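Local atomic coordinates of acetylornithine aminotransferase (Aquifex aeolicus, PDB entry 2EH6), a protein that transfers an amino group between N(2)-acetyl-L-ornithine and 2-oxoglutarate, a pyridoxal-phosphate-dependent step of arginine biosynthesis. Residues S136-Q140 and P141-K145; T282-V285 and D286-K290. One frame throughout, in Å; residues are numbered along the deposited sequence.

Contact 1 of 2, residues S136-Q140 and P141-K145; sequences SATGQ and PKFHK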
ATOM      1  N   SER A 136      -3.824  -1.585  15.172  1.00 27.82           N
ATOM      2  CA  SER A 136      -3.601  -1.945  16.565  1.00 28.40           C
ATOM      3  C   SER A 136      -2.781  -0.874  17.280  1.00 28.34           C
ATOM      4  O   SER A 136      -3.003  -0.606  18.461  1.00 30.16           O
ATOM      5  CB  SER A 136      -2.905  -3.301  16.656  1.00 26.01           C
ATOM      6  OG  SER A 136      -3.696  -4.298  16.034  1.00 28.42           O
ATOM      7  N   ALA A 137      -1.848  -0.254  16.560  1.00 27.61           N
ATOM      8  CA  ALA A 137      -1.009   0.800  17.136  1.00 27.73           C
ATOM      9  C   ALA A 137      -1.780   2.111  17.272  1.00 28.35           C
ATOM     10  O   ALA A 137      -1.460   2.948  18.116  1.00 27.76           O
ATOM     11  CB  ALA A 137       0.227   1.015  16.271  1.00 26.28           C
ATOM     12  N   THR A 138      -2.790   2.290  16.428  1.00 28.24           N
ATOM     13  CA  THR A 138      -3.611   3.495  16.446  1.00 28.38           C
ATOM     14  C   THR A 138      -4.425   3.538  17.739  1.00 30.55           C
ATOM     15  O   THR A 138      -5.271   2.680  17.984  1.00 30.09           O
ATOM     16  CB  THR A 138      -4.529   3.518  15.209  1.00 28.01           C
ATOM     17  OG1 THR A 138      -3.715   3.637  14.037  1.00 26.58           O
ATOM     18  CG2 THR A 138      -5.508   4.669  15.263  1.00 25.13           C
ATOM     19  N   GLY A 139      -4.154   4.546  18.564  1.00 32.90           N
ATOM     20  CA  GLY A 139      -4.828   4.664  19.843  1.00 35.93           C
ATOM     21  C   GLY A 139      -6.172   5.359  19.829  1.00 37.65           C
ATOM     22  O   GLY A 139      -6.410   6.272  20.618  1.00 38.28           O
ATOM     23  N   GLN A 140      -7.052   4.929  18.934  1.00 38.34           N
ATOM     24  CA  GLN A 140      -8.381   5.514  18.837  1.00 39.94           C
ATOM     25  C   GLN A 140      -9.380   4.392  18.624  1.00 40.47           C
ATOM     26  O   GLN A 140      -9.639   3.978  17.496  1.00 40.96           O
ATOM     27  CB  GLN A 140      -8.441   6.520  17.687  1.00 39.31           C
ATOM     28  CG  GLN A 140      -7.452   7.668  17.841  1.00 40.50           C
ATOM     29  CD  GLN A 140      -7.702   8.797  16.860  1.00 40.62           C
ATOM     30  OE1 GLN A 140      -8.772   9.400  16.859  1.00 41.45           O
ATOM     31  NE2 GLN A 140      -6.713   9.088  16.022  1.00 39.30           N
ATOM     32  N   PRO A 141      -9.955   3.885  19.724  1.00 41.40           N
ATOM     33  CA  PRO A 141     -10.937   2.799  19.745  1.00 42.08           C
ATOM     34  C   PRO A 141     -12.048   2.897  18.707  1.00 41.48           C
ATOM     35  O   PRO A 141     -12.564   1.875  18.255  1.00 42.49           O
ATOM     36  CB  PRO A 141     -11.475   2.854  21.174  1.00 43.48           C
ATOM     37  CG  PRO A 141     -10.287   3.316  21.950  1.00 44.62           C
ATOM     38  CD  PRO A 141      -9.769   4.437  21.077  1.00 42.41           C
ATOM     39  N   LYS A 142     -12.417   4.114  18.322  1.00 41.58           N
ATOM     40  CA  LYS A 142     -13.486   4.271  17.342  1.00 41.54           C
ATOM     41  C   LYS A 142     -13.128   3.628  16.006  1.00 39.47           C
ATOM     42  O   LYS A 142     -14.011   3.182  15.276  1.00 40.17           O
ATOM     43  CB  LYS A 142     -13.838   5.750  17.139  1.00 43.65           C
ATOM     44  CG  LYS A 142     -12.751   6.601  16.506  1.00 47.41           C
ATOM     45  CD  LYS A 142     -13.254   8.023  16.302  1.00 49.02           C
ATOM     46  CE  LYS A 142     -12.211   8.900  15.632  1.00 49.69           C
ATOM     47  NZ  LYS A 142     -12.710  10.289  15.448  1.00 49.77           N
ATOM     48  N   PHE A 143     -11.836   3.569  15.698  1.00 38.05           N
ATOM     49  CA  PHE A 143     -11.373   2.967  14.449  1.00 37.13           C
ATOM     50  C   PHE A 143     -11.244   1.451  14.561  1.00 35.67           C
ATOM     51  O   PHE A 143     -11.060   0.764  13.556  1.00 34.39           O
ATOM     52  CB  PHE A 143     -10.018   3.555  14.036  1.00 36.91           C
ATOM     53  CG  PHE A 143     -10.073   5.010  13.664  1.00 38.52           C
ATOM     54  CD1 PHE A 143     -11.011   5.474  12.747  1.00 39.89           C
ATOM     55  CD2 PHE A 143      -9.172   5.916  14.217  1.00 38.98           C
ATOM     56  CE1 PHE A 143     -11.051   6.825  12.383  1.00 40.72           C
ATOM     57  CE2 PHE A 143      -9.202   7.267  13.860  1.00 38.72           C
ATOM     58  CZ  PHE A 143     -10.141   7.722  12.942  1.00 39.25           C
ATOM     59  N   HIS A 144     -11.342   0.937  15.787  1.00 34.56           N
ATOM     60  CA  HIS A 144     -11.221  -0.499  16.041  1.00 34.43           C
ATOM     61  C   HIS A 144     -12.567  -1.215  15.984  1.00 34.90           C
ATOM     62  O   HIS A 144     -12.655  -2.362  15.548  1.00 34.21           O
ATOM     63  CB  HIS A 144     -10.620  -0.754  17.433  1.00 33.87           C
ATOM     64  CG  HIS A 144      -9.289  -0.103  17.667  1.00 34.58           C
ATOM     65  ND1 HIS A 144      -8.794   0.132  18.933  1.00 31.24           N
ATOM     66  CD2 HIS A 144      -8.346   0.347  16.806  1.00 34.46           C
ATOM     67  CE1 HIS A 144      -7.604   0.700  18.841  1.00 32.62           C
ATOM     68  NE2 HIS A 144      -7.308   0.842  17.561  1.00 34.42           N
ATOM     69  N   LYS A 145     -13.608  -0.528  16.440  1.00 36.45           N
ATOM     70  CA  LYS A 145     -14.959  -1.081  16.510  1.00 37.75           C
ATOM     71  C   LYS A 145     -15.446  -1.904  15.319  1.00 36.95           C
ATOM     72  O   LYS A 145     -15.603  -1.390  14.209  1.00 35.77           O
ATOM     73  CB  LYS A 145     -15.960   0.042  16.799  1.00 40.04           C
ATOM     74  CG  LYS A 145     -15.604   0.882  18.022  1.00 42.82           C
ATOM     75  CD  LYS A 145     -15.364   0.017  19.258  1.00 45.26           C
ATOM     76  CE  LYS A 145     -14.979   0.861  20.468  1.00 44.97           C
ATOM     77  NZ  LYS A 145     -14.635   0.011  21.644  1.00 48.07           N
TER

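Contact 2 of 2, residues T282-V285 and D286-K290; sequences TVVV and DEVEK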
ATOM      1  N   THR A 282      13.037  10.848  -5.374  1.00 26.22           N
ATOM      2  CA  THR A 282      14.342  11.449  -5.606  1.00 30.47           C
ATOM      3  C   THR A 282      14.210  12.941  -5.892  1.00 29.81           C
ATOM      4  O   THR A 282      15.005  13.751  -5.411  1.00 30.53           O
ATOM      5  CB  THR A 282      15.063  10.773  -6.781  1.00 33.10           C
ATOM      6  OG1 THR A 282      15.433   9.443  -6.402  1.00 38.34           O
ATOM      7  CG2 THR A 282      16.312  11.548  -7.160  1.00 36.46           C
ATOM      8  N   VAL A 283      13.200  13.305  -6.677  1.00 29.64           N
ATOM      9  CA  VAL A 283      12.979  14.705  -7.005  1.00 26.26           C
ATOM     10  C   VAL A 283      12.539  15.472  -5.763  1.00 26.18           C
ATOM     11  O   VAL A 283      13.062  16.545  -5.460  1.00 24.72           O
ATOM     12  CB  VAL A 283      11.899  14.865  -8.103  1.00 27.03           C
ATOM     13  CG1 VAL A 283      11.573  16.333  -8.291  1.00 25.47           C
ATOM     14  CG2 VAL A 283      12.386  14.266  -9.417  1.00 25.18           C
ATOM     15  N   VAL A 284      11.575  14.915  -5.042  1.00 25.73           N
ATOM     16  CA  VAL A 284      11.061  15.556  -3.837  1.00 25.11           C
ATOM     17  C   VAL A 284      12.138  15.762  -2.774  1.00 25.43           C
ATOM     18  O   VAL A 284      12.255  16.840  -2.193  1.00 26.14           O
ATOM     19  CB  VAL A 284       9.907  14.734  -3.231  1.00 24.52           C
ATOM     20  CG1 VAL A 284       9.513  15.304  -1.874  1.00 23.06           C
ATOM     21  CG2 VAL A 284       8.713  14.746  -4.180  1.00 25.33           C
ATOM     22  N   VAL A 285      12.928  14.732  -2.512  1.00 27.08           N
ATOM     23  CA  VAL A 285      13.966  14.860  -1.502  1.00 28.22           C
ATOM     24  C   VAL A 285      14.974  15.958  -1.840  1.00 29.39           C
ATOM     25  O   VAL A 285      15.349  16.740  -0.967  1.00 30.16           O
ATOM     26  CB  VAL A 285      14.683  13.516  -1.277  1.00 27.74           C
ATOM     27  CG1 VAL A 285      15.898  13.714  -0.376  1.00 27.44           C
ATOM     28  CG2 VAL A 285      13.704  12.529  -0.618  1.00 24.13           C
ATOM     29  N   ASP A 286      15.399  16.036  -3.096  1.00 29.39           N
ATOM     30  CA  ASP A 286      16.350  17.072  -3.489  1.00 31.00           C
ATOM     31  C   ASP A 286      15.730  18.459  -3.373  1.00 31.03           C
ATOM     32  O   ASP A 286      16.351  19.388  -2.850  1.00 28.98           O
ATOM     33  CB  ASP A 286      16.837  16.860  -4.925  1.00 35.53           C
ATOM     34  CG  ASP A 286      17.755  15.664  -5.061  1.00 38.52           C
ATOM     35  OD1 ASP A 286      18.300  15.213  -4.030  1.00 40.86           O
ATOM     36  OD2 ASP A 286      17.942  15.185  -6.201  1.00 42.38           O
ATOM     37  N   GLU A 287      14.500  18.602  -3.859  1.00 29.15           N
ATOM     38  CA  GLU A 287      13.822  19.892  -3.805  1.00 29.99           C
ATOM     39  C   GLU A 287      13.483  20.324  -2.390  1.00 29.11           C
ATOM     40  O   GLU A 287      13.644  21.490  -2.033  1.00 29.82           O
ATOM     41  CB  GLU A 287      12.545  19.856  -4.649  1.00 30.78           C
ATOM     42  CG  GLU A 287      12.803  19.628  -6.130  1.00 34.16           C
ATOM     43  CD  GLU A 287      13.680  20.711  -6.731  1.00 37.60           C
ATOM     44  OE1 GLU A 287      13.271  21.888  -6.692  1.00 40.47           O
ATOM     45  OE2 GLU A 287      14.774  20.387  -7.237  1.00 40.31           O
ATOM     46  N   VAL A 288      13.009  19.384  -1.582  1.00 29.69           N
ATOM     47  CA  VAL A 288      12.627  19.685  -0.209  1.00 29.52           C
ATOM     48  C   VAL A 288      13.781  20.170   0.661  1.00 30.99           C
ATOM     49  O   VAL A 288      13.617  21.103   1.438  1.00 31.96           O
ATOM     50  CB  VAL A 288      11.973  18.455   0.466  1.00 30.14           C
ATOM     51  CG1 VAL A 288      11.905  18.654   1.975  1.00 29.09           C
ATOM     52  CG2 VAL A 288      10.570  18.251  -0.094  1.00 27.39           C
ATOM     53  N   GLU A 289      14.946  19.548   0.546  1.00 32.67           N
ATOM     54  CA  GLU A 289      16.056  19.990   1.375  1.00 35.48           C
ATOM     55  C   GLU A 289      16.439  21.434   1.054  1.00 34.41           C
ATOM     56  O   GLU A 289      16.941  22.147   1.914  1.00 33.55           O
ATOM     57  CB  GLU A 289      17.257  19.051   1.226  1.00 38.62           C
ATOM     58  CG  GLU A 289      17.689  18.774  -0.185  1.00 44.64           C
ATOM     59  CD  GLU A 289      18.716  17.660  -0.248  1.00 48.46           C
ATOM     60  OE1 GLU A 289      18.429  16.565   0.288  1.00 50.11           O
ATOM     61  OE2 GLU A 289      19.801  17.873  -0.830  1.00 51.22           O
ATOM     62  N   LYS A 290      16.178  21.868  -0.176  1.00 35.08           N
ATOM     63  CA  LYS A 290      16.478  23.243  -0.578  1.00 35.65           C
ATOM     64  C   LYS A 290      15.411  24.196  -0.038  1.00 35.20           C
ATOM     65  O   LYS A 290      15.648  25.396   0.100  1.00 35.30           O
ATOM     66  CB  LYS A 290      16.510  23.365  -2.102  1.00 36.18           C
ATOM     67  CG  LYS A 290      17.556  22.512  -2.800  1.00 40.16           C
ATOM     68  CD  LYS A 290      17.431  22.662  -4.310  1.00 44.29           C
ATOM     69  CE  LYS A 290      18.316  21.674  -5.053  1.00 46.05           C
ATOM     70  NZ  LYS A 290      18.140  21.794  -6.529  1.00 49.25           N
TER

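Contact 1 of 2, residues S136-Q140 and P141-K145
Thr138, the first residue to leave the helix 132-137, meets the returning chain with two different groups. Its methyl CG2 approaches the Phe143 ring obliquely, 4.0 Å from CD2, and its carbonyl oxygen takes a weak hydrogen bond from His144, O to NE2 2.8 Å, with the N-H bent to 130° and the oxygen near the imidazole plane. NE2 divides itself between this oxygen and Leu135 O, weakly in both cases. The hydroxyl OG1 turns elsewhere, to the backbone N of His128 and the carbonyl of Ser134. Gly139 is the centre of an inverse gamma turn, closed by a weak bond from Gln140 N to Thr138 O. Gln140 then makes most of the contact. With CG anti to the carbonyl carbon (chi1 -60°) and the chain extended beyond it, its side chain runs alongside Phe143: CB lies 3.6 Å from CD2, while the amide plane is turned 68° from the ring and brings NE2 to its edge. Lys142 CG covers one face of this ring, which also packs on Arg130, a predicted acetylornithine-binding residue. Gln140 O accepts from Phe143 N at 2.9 Å and sits 3.8 Å above the centre of the His144 ring. The carbonyls of Thr138 and Gln140 thus hold the turn, and the amide, bonded through NE2 to Glu184 and Ser126 O, is probably fixed in rotation beside Phe143.

Contact 2 of 2, residues T282-V285 and D286-K290
Val284 O receives the backbone N of Val288 at 2.7 Å, the shortest of four successive i to i+4 bonds that carry the alpha-helix from Thr282 to Glu289. Beside it the two valines lie side by side, and CG1 of Val284 meets CG2 of Val288 at 3.6 Å. One residue earlier in each segment, Val283 and Glu287 pair more loosely, CG1 to CG 4.1 Å. The Glu287 chain bends at chi2 (-60°), and its carboxylate is held by a salt bridge to Lys48 and a hydrogen bond to Tyr46; Lys290 NZ adds a long ion pair, 3.7 Å from Glu287 OE2. Glu289 takes the unusual course: with CG between its backbone N and carbonyl carbon (chi1 52°), it folds back over the preceding turn, placing CG 3.2 Å from Val285 O. Its OE1 comes within 3.3 Å of Val285 O without bonding, and OE2 has a long, weak partner in Lys81. Asp286 runs alongside Thr282, OD2 3.4 Å from Thr282 O, two acceptors with no bond; OD1 makes a long, weak ion pair with Lys78, while Thr282 OG1 bonds to Cys278 O. Such i to i+4 pairing lines the long helix 275-308, its valines buried and its acidic chains turned to lysines of neighbouring helices. Thr282 and Val285 pack on helix 70-81, Val285 also on Phe224 and Leu243, Val283 on helix 47-59, and Val284 on Ser41.

In the fold
Contact 1 comes first along the chain and closes well before contact 2 opens. Their centres are 34 Å apart, on opposite sides of the centre of the chain, and the nearest atoms are about 24 Å from each other. Residues 136-145 span the end of helix 132-137 and the turn after it, on the way to strand 154-157, an outermost strand of a seven-stranded mixed sheet. The Thr138 side chain is about 7 Å from pyridoxal phosphate; that of Val284 is about 10 Å from the Lys241 side chain. In this class-III, fold-type I aminotransferase, contact 1 thus lies near the active site and meets Gly265 of the second subunit through Phe143, whereas contact 2 packs helix 275-308 within one subunit.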